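Side-chain contacts in 6-phospho-beta-glucosidase (Thermotoga maritima, PDB 1UP7), which hydrolyses cellobiose 6'-phosphate to glucose 6-phosphate and glucose, using NAD+ and a manganese ion as cofactors: residues P167-F170 / I171-I174; E206-T209 / E210-F213; H362-K365 / M366-L370. All coordinates share one frame; numbering follows the deposited sequence.

Contact 1: residues P167-F170 / I171-I174; sequences PINF and IREI
Phe170 and Ile174, one turn apart on helix 166-177, form the close-packed side of this contact. With CG anti to the backbone N (chi1 -175°), the Phe170 ring leans along the helix toward its C-terminal end, and the CG1-CD1 branch of Ile174 slants past CD2 and CZ; Phe170 CD2 lies 3.7 Å from Ile174 CG1. Ile174 N also donates to Phe170 O at 3.0 Å, the helical bond of the same pair. Ile198 and Val201 of strand 195-203 also touch the ring, while Leu187 touches both Phe170 and Ile171.

The polar side is looser. Asn169 and Arg172 run alongside each other, their amide and guanidinium planes 58° apart. Asn169 OD1 sits in plane at the guanidinium edge, yet remains 3.8 Å from Arg172 NH2, while Asn169 O lies over one face of the group without a hydrogen bond to it. The salt bridges of this side lead away: Arg172 to Glu176, and Glu173 to Lys219. Such a division of apolar and polar sides is that of an amphipathic helix laid on a beta-sheet, here the helix that directly follows manganese-binding Cys164 and substrate-binding Asn165.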
loop_
_atom_site.group_PDB
_atom_site.type_symbol
_atom_site.label_atom_id
_atom_site.label_comp_id
_atom_site.label_asym_id
_atom_site.label_seq_id
_atom_site.Cartn_x
_atom_site.Cartn_y
_atom_site.Cartn_z
ATOM N N PRO A 167 10.494 -23.969 12.601
ATOM C CA PRO A 167 10.161 -24.358 11.228
ATOM C C PRO A 167 10.810 -25.682 10.892
ATOM O O PRO A 167 10.087 -26.618 10.500
ATOM C CB PRO A 167 10.736 -23.225 10.368
ATOM C CG PRO A 167 10.843 -22.032 11.308
ATOM C CD PRO A 167 11.213 -22.670 12.637
ATOM N N ILE A 168 12.121 -25.815 11.090
ATOM C CA ILE A 168 12.763 -27.089 10.736
ATOM C C ILE A 168 12.256 -28.264 11.531
ATOM O O ILE A 168 12.151 -29.378 11.016
ATOM C CB ILE A 168 14.320 -27.043 10.779
ATOM C CG1 ILE A 168 14.884 -28.260 10.010
ATOM C CG2 ILE A 168 14.893 -26.934 12.255
ATOM C CD1 ILE A 168 16.231 -27.985 9.411
ATOM N N ASN A 169 11.916 -28.033 12.787
ATOM C CA ASN A 169 11.367 -29.113 13.582
ATOM C C ASN A 169 10.022 -29.542 13.049
ATOM O O ASN A 169 9.749 -30.737 12.972
ATOM C CB ASN A 169 11.264 -28.708 15.057
ATOM C CG ASN A 169 12.596 -28.810 15.761
ATOM O OD1 ASN A 169 13.351 -29.750 15.529
ATOM N ND2 ASN A 169 12.903 -27.833 16.607
ATOM N N PHE A 170 9.192 -28.572 12.656
ATOM C CA PHE A 170 7.915 -28.921 12.082
ATOM C C PHE A 170 8.074 -29.665 10.766
ATOM O O PHE A 170 7.398 -30.688 10.523
ATOM C CB PHE A 170 6.961 -27.731 11.883
ATOM C CG PHE A 170 5.605 -28.186 11.386
ATOM C CD1 PHE A 170 4.666 -28.709 12.279
ATOM C CD2 PHE A 170 5.315 -28.209 10.007
ATOM C CE1 PHE A 170 3.424 -29.180 11.827
ATOM C CE2 PHE A 170 4.082 -28.675 9.551
ATOM C CZ PHE A 170 3.129 -29.152 10.465
ATOM N N ILE A 171 8.953 -29.148 9.905
ATOM C CA ILE A 171 9.219 -29.775 8.596
ATOM C C ILE A 171 9.703 -31.207 8.793
ATOM O O ILE A 171 9.282 -32.127 8.078
ATOM C CB ILE A 171 10.244 -28.918 7.745
ATOM C CG1 ILE A 171 9.532 -27.774 7.009
ATOM C CG2 ILE A 171 10.976 -29.764 6.720
ATOM C CD1 ILE A 171 10.419 -26.593 6.655
ATOM N N ARG A 172 10.573 -31.411 9.783
ATOM C CA ARG A 172 11.027 -32.768 10.138
ATOM C C ARG A 172 9.892 -33.679 10.576
ATOM O O ARG A 172 9.815 -34.819 10.149
ATOM C CB ARG A 172 12.104 -32.691 11.219
ATOM C CG ARG A 172 13.008 -33.941 11.335
ATOM C CD ARG A 172 13.313 -34.354 12.801
ATOM N NE ARG A 172 12.687 -33.451 13.795
ATOM C CZ ARG A 172 11.557 -33.715 14.467
ATOM N NH1 ARG A 172 10.905 -34.869 14.274
ATOM N NH2 ARG A 172 11.077 -32.821 15.333
ATOM N N GLU A 173 9.005 -33.164 11.415
ATOM C CA GLU A 173 7.870 -33.938 11.915
ATOM C C GLU A 173 6.988 -34.404 10.735
ATOM O O GLU A 173 6.591 -35.573 10.659
ATOM C CB GLU A 173 7.076 -33.059 12.874
ATOM C CG GLU A 173 6.045 -33.810 13.700
ATOM C CD GLU A 173 5.644 -33.021 14.934
ATOM O OE1 GLU A 173 6.250 -31.922 15.149
ATOM O OE2 GLU A 173 4.742 -33.510 15.679
ATOM N N ILE A 174 6.720 -33.479 9.803
ATOM C CA ILE A 174 5.924 -33.759 8.607
ATOM C C ILE A 174 6.603 -34.751 7.691
ATOM O O ILE A 174 5.976 -35.722 7.213
ATOM C CB ILE A 174 5.633 -32.451 7.833
ATOM C CG1 ILE A 174 4.705 -31.558 8.643
ATOM C CG2 ILE A 174 4.987 -32.744 6.489
ATOM C CD1 ILE A 174 3.576 -32.294 9.246
#

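Contact 2: residues E206-T209 / E210-F213; sequences EDVT and EKVF
Lys211 reaches back across the start of helix 209-216 to Glu206 on the preceding strand. Lys211 CB rests 3.3 Å from Val208 O; CG then carries the chain to CD, which passes Val208 CG1 at 4.4 Å. A bend about the CD-CE bond (chi4 141°) swings Lys211 NZ onto Glu206 OE2, 2.8 Å away, in a salt bridge where the two side chains meet at about a right angle. Both residues are exposed, so the bridge lies at the surface.

Asp207 holds the turn that leads into the helix. Asp207 OD1 accepts from Thr209 OG1 at 2.6 Å, on the syn side and somewhat out of the carboxylate plane, and from Thr209 N, nearly along the C-O axis. Thr209 OG1 also bonds Val201 N of strand 195-203. Water 1 joins OD1, weakly, to Glu210 N. Fixed in this way, Thr209 lays CG2 3.5 Å from Phe213 CE2, the two side chains pointing the same way, and Phe213 also makes a cation-pi contact with Arg237. Val208 O accepts from Val212 N at 3.0 Å. An aspartate receiving the backbone N-H two residues on is an Asx turn, here at a strand-to-helix junction with Val208 as N-cap.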
loop_
_atom_site.group_PDB
_atom_site.type_symbol
_atom_site.label_atom_id
_atom_site.label_comp_id
_atom_site.label_asym_id
_atom_site.label_seq_id
_atom_site.Cartn_x
_atom_site.Cartn_y
_atom_site.Cartn_z
ATOM N N GLU A 206 1.259 -32.678 -2.882
ATOM C CA GLU A 206 -0.094 -32.939 -2.396
ATOM C C GLU A 206 -0.402 -32.081 -1.154
ATOM O O GLU A 206 0.410 -31.997 -0.236
ATOM C CB GLU A 206 -0.345 -34.433 -2.117
ATOM C CG GLU A 206 -1.758 -34.663 -1.570
ATOM C CD GLU A 206 -2.056 -36.091 -1.100
ATOM O OE1 GLU A 206 -1.236 -37.010 -1.363
ATOM O OE2 GLU A 206 -3.128 -36.283 -0.458
ATOM N N ASP A 207 -1.579 -31.457 -1.168
ATOM C CA ASP A 207 -2.164 -30.807 -0.008
ATOM C C ASP A 207 -2.607 -31.861 1.025
ATOM O O ASP A 207 -3.581 -32.591 0.821
ATOM C CB ASP A 207 -3.332 -29.916 -0.454
ATOM C CG ASP A 207 -3.838 -29.000 0.653
ATOM O OD1 ASP A 207 -3.579 -29.265 1.849
ATOM O OD2 ASP A 207 -4.529 -27.987 0.422
ATOM N N VAL A 208 -1.871 -31.920 2.130
ATOM C CA VAL A 208 -2.088 -32.897 3.191
ATOM C C VAL A 208 -2.481 -32.207 4.483
ATOM O O VAL A 208 -2.457 -32.828 5.557
ATOM C CB VAL A 208 -0.821 -33.723 3.406
ATOM C CG1 VAL A 208 -0.551 -34.591 2.182
ATOM C CG2 VAL A 208 0.388 -32.807 3.707
ATOM N N THR A 209 -2.842 -30.926 4.371
ATOM C CA THR A 209 -3.251 -30.106 5.518
ATOM C C THR A 209 -4.264 -30.815 6.455
ATOM O O THR A 209 -4.017 -30.885 7.666
ATOM C CB THR A 209 -3.793 -28.736 5.031
ATOM O OG1 THR A 209 -2.862 -28.161 4.113
ATOM C CG2 THR A 209 -3.855 -27.719 6.178
ATOM N N GLU A 210 -5.351 -31.341 5.878
ATOM C CA GLU A 210 -6.401 -32.035 6.619
ATOM C C GLU A 210 -5.825 -33.203 7.411
ATOM O O GLU A 210 -6.091 -33.341 8.612
ATOM C CB GLU A 210 -7.515 -32.559 5.670
ATOM C CG GLU A 210 -8.672 -31.588 5.384
ATOM C CD GLU A 210 -8.951 -30.605 6.528
ATOM O OE1 GLU A 210 -9.478 -31.010 7.605
ATOM O OE2 GLU A 210 -8.635 -29.406 6.357
ATOM N N LYS A 211 -5.038 -34.028 6.722
ATOM C CA LYS A 211 -4.385 -35.201 7.298
ATOM C C LYS A 211 -3.512 -34.829 8.481
ATOM O O LYS A 211 -3.455 -35.556 9.460
ATOM C CB LYS A 211 -3.518 -35.872 6.242
ATOM C CG LYS A 211 -4.227 -36.885 5.411
ATOM C CD LYS A 211 -3.379 -37.274 4.192
ATOM C CE LYS A 211 -4.203 -38.082 3.214
ATOM N NZ LYS A 211 -3.853 -37.668 1.831
ATOM N N VAL A 212 -2.831 -33.689 8.374
ATOM C CA VAL A 212 -1.991 -33.184 9.451
ATOM C C VAL A 212 -2.846 -32.777 10.645
ATOM O O VAL A 212 -2.510 -33.144 11.776
ATOM C CB VAL A 212 -1.038 -32.035 8.967
ATOM C CG1 VAL A 212 -0.276 -31.454 10.118
ATOM C CG2 VAL A 212 -0.052 -32.537 7.914
ATOM N N PHE A 213 -3.947 -32.062 10.395
ATOM C CA PHE A 213 -4.882 -31.696 11.466
ATOM C C PHE A 213 -5.457 -32.954 12.141
ATOM O O PHE A 213 -5.453 -33.054 13.366
ATOM C CB PHE A 213 -5.978 -30.777 10.937
ATOM C CG PHE A 213 -5.558 -29.343 10.814
ATOM C CD1 PHE A 213 -5.265 -28.595 11.941
ATOM C CD2 PHE A 213 -5.492 -28.735 9.574
ATOM C CE1 PHE A 213 -4.889 -27.237 11.838
ATOM C CE2 PHE A 213 -5.113 -27.377 9.445
ATOM C CZ PHE A 213 -4.818 -26.628 10.570
HETATM O O HOH W 1 -5.644 -30.899 2.665
HETATM O O HOH W 2 -5.101 -33.570 3.321
#

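Contact 3: residues H362-K365 / M366-L370; sequences HAVK and MYERL
The backbone is regular alpha-helix, with Met366, Tyr367, Glu368 and Arg369 each donating N-H to the carbonyl four residues back, from Met366 N to His362 O at 2.9 Å through to Arg369 N to Lys365 O at 3.1 Å. On this frame Lys365 and Glu368 make the main side-chain pairing. Lys365 leaves the backbone with CG anti to N, and the two bends that follow, at chi2 (65°) and chi3 (57°), swing the amine round to the carboxylate of Glu368 instead of letting the chain run straight out; NZ meets the syn lone pair of Glu368 OE1 at 2.6 Å. Water 3 spans the same pair, donating to Glu368 OE2 at 2.8 Å and held only weakly by NZ. The amine also binds Glu149 and the carbonyl of Val333.

Arg369 comes in obliquely, one face of its guanidinium over Lys365 CD, 4.1 Å from NH1. Its NH1 pairs with the other oxygen of Glu149, and NH2 with Asp331. On another side of the helix, Val364 O lies in plane at the Tyr367 ring edge, 3.4 Å from CD2, while Val364 CG1 packs against the same ring atom at 4.2 Å. His362 stacks on His362 of the second subunit.

A methionine in place of Lys365 would probably leave the buried carboxylate of Glu368 without its charge partner and Glu149 held by Arg369 alone of the two cations. Lys365 and Arg369 share Glu149, whose negative charge is likely to offset the nearness of the two cations, and the buried amine is likely to remain protonated between two carboxylates.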
loop_
_atom_site.group_PDB
_atom_site.type_symbol
_atom_site.label_atom_id
_atom_site.label_comp_id
_atom_site.label_asym_id
_atom_site.label_seq_id
_atom_site.Cartn_x
_atom_site.Cartn_y
_atom_site.Cartn_z
ATOM N N HIS A 362 0.467 -8.132 14.326
ATOM C CA HIS A 362 0.443 -6.680 14.373
ATOM C C HIS A 362 0.811 -6.210 15.798
ATOM O O HIS A 362 1.670 -5.361 15.972
ATOM C CB HIS A 362 -0.960 -6.148 14.013
ATOM C CG HIS A 362 -1.248 -6.063 12.552
ATOM N ND1 HIS A 362 -0.447 -5.364 11.667
ATOM C CD2 HIS A 362 -2.289 -6.541 11.822
ATOM C CE1 HIS A 362 -0.970 -5.430 10.455
ATOM N NE2 HIS A 362 -2.096 -6.122 10.524
ATOM N N ALA A 363 0.157 -6.758 16.819
ATOM C CA ALA A 363 0.354 -6.261 18.188
ATOM C C ALA A 363 1.814 -6.430 18.643
ATOM O O ALA A 363 2.441 -5.523 19.209
ATOM C CB ALA A 363 -0.628 -6.982 19.215
ATOM N N VAL A 364 2.369 -7.599 18.369
ATOM C CA VAL A 364 3.738 -7.829 18.770
ATOM C C VAL A 364 4.716 -7.029 17.912
ATOM O O VAL A 364 5.729 -6.537 18.426
ATOM C CB VAL A 364 4.047 -9.327 18.778
ATOM C CG1 VAL A 364 5.530 -9.579 19.027
ATOM C CG2 VAL A 364 3.174 -10.001 19.870
ATOM N N LYS A 365 4.418 -6.853 16.623
ATOM C CA LYS A 365 5.287 -6.018 15.792
ATOM C C LYS A 365 5.333 -4.557 16.308
ATOM O O LYS A 365 6.415 -3.903 16.294
ATOM C CB LYS A 365 4.902 -6.105 14.311
ATOM C CG LYS A 365 5.706 -5.213 13.349
ATOM C CD LYS A 365 7.223 -5.583 13.229
ATOM C CE LYS A 365 7.411 -7.050 12.776
ATOM N NZ LYS A 365 8.773 -7.642 13.013
ATOM N N MET A 366 4.182 -4.038 16.753
ATOM C CA MET A 366 4.143 -2.664 17.267
ATOM C C MET A 366 4.985 -2.602 18.544
ATOM O O MET A 366 5.740 -1.684 18.771
ATOM C CB MET A 366 2.693 -2.210 17.506
ATOM C CG MET A 366 1.848 -2.115 16.233
ATOM S SD MET A 366 2.549 -0.896 15.062
ATOM C CE MET A 366 3.540 -1.934 13.981
ATOM N N TYR A 367 4.835 -3.612 19.368
ATOM C CA TYR A 367 5.590 -3.708 20.573
ATOM C C TYR A 367 7.104 -3.750 20.242
ATOM O O TYR A 367 7.893 -3.080 20.909
ATOM C CB TYR A 367 5.161 -4.957 21.366
ATOM C CG TYR A 367 6.337 -5.542 22.077
ATOM C CD1 TYR A 367 6.730 -5.019 23.297
ATOM C CD2 TYR A 367 7.123 -6.563 21.484
ATOM C CE1 TYR A 367 7.809 -5.516 23.957
ATOM C CE2 TYR A 367 8.266 -7.063 22.134
ATOM C CZ TYR A 367 8.603 -6.512 23.378
ATOM O OH TYR A 367 9.709 -6.928 24.106
ATOM N N GLU A 368 7.494 -4.524 19.224
ATOM C CA GLU A 368 8.890 -4.633 18.822
ATOM C C GLU A 368 9.500 -3.285 18.474
ATOM O O GLU A 368 10.619 -2.976 18.908
ATOM C CB GLU A 368 9.072 -5.590 17.635
ATOM C CG GLU A 368 9.011 -7.086 17.957
ATOM C CD GLU A 368 9.244 -7.931 16.707
ATOM O OE1 GLU A 368 9.085 -7.394 15.570
ATOM O OE2 GLU A 368 9.583 -9.135 16.842
ATOM N N ARG A 369 8.784 -2.496 17.671
ATOM C CA ARG A 369 9.304 -1.211 17.214
ATOM C C ARG A 369 9.312 -0.195 18.352
ATOM O O ARG A 369 10.230 0.641 18.418
ATOM C CB ARG A 369 8.616 -0.659 15.935
ATOM C CG ARG A 369 8.200 -1.717 14.918
ATOM C CD ARG A 369 8.749 -1.650 13.508
ATOM N NE ARG A 369 7.678 -1.381 12.578
ATOM C CZ ARG A 369 7.568 -1.789 11.302
ATOM N NH1 ARG A 369 8.442 -2.580 10.729
ATOM N NH2 ARG A 369 6.506 -1.396 10.620
ATOM N N LEU A 370 8.330 -0.265 19.252
ATOM C CA LEU A 370 8.326 0.628 20.404
ATOM C C LEU A 370 9.538 0.316 21.303
ATOM O O LEU A 370 10.160 1.229 21.868
ATOM C CB LEU A 370 7.033 0.488 21.221
ATOM C CG LEU A 370 5.776 1.178 20.653
ATOM C CD1 LEU A 370 4.518 0.702 21.398
ATOM C CD2 LEU A 370 5.917 2.727 20.670
HETATM O O HOH W 3 10.345 -9.903 14.224
#

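Along the chain the three contacts follow in series. Contacts 1 and 2 are neighbours, with centres about 14 Å apart: Val212 of helix 209-216 packs on Phe170 and Ile174 of helix 166-177, its CG2 3.9 Å from Ile174 CD1, and both contacts lean on strand 195-203. Their union ties the dinucleotide-binding, Rossmann-type region to the C-terminal family domain. Contact 3, on helix 355-376, belongs to the same C-terminal family as contact 2, yet its centre lies about 32 Å from that of contact 2 and about 27 Å from that of contact 1. It joins helix 144-155 through Glu149 and also meets the second subunit, so it links the Rossmann-type region to the subunit interface.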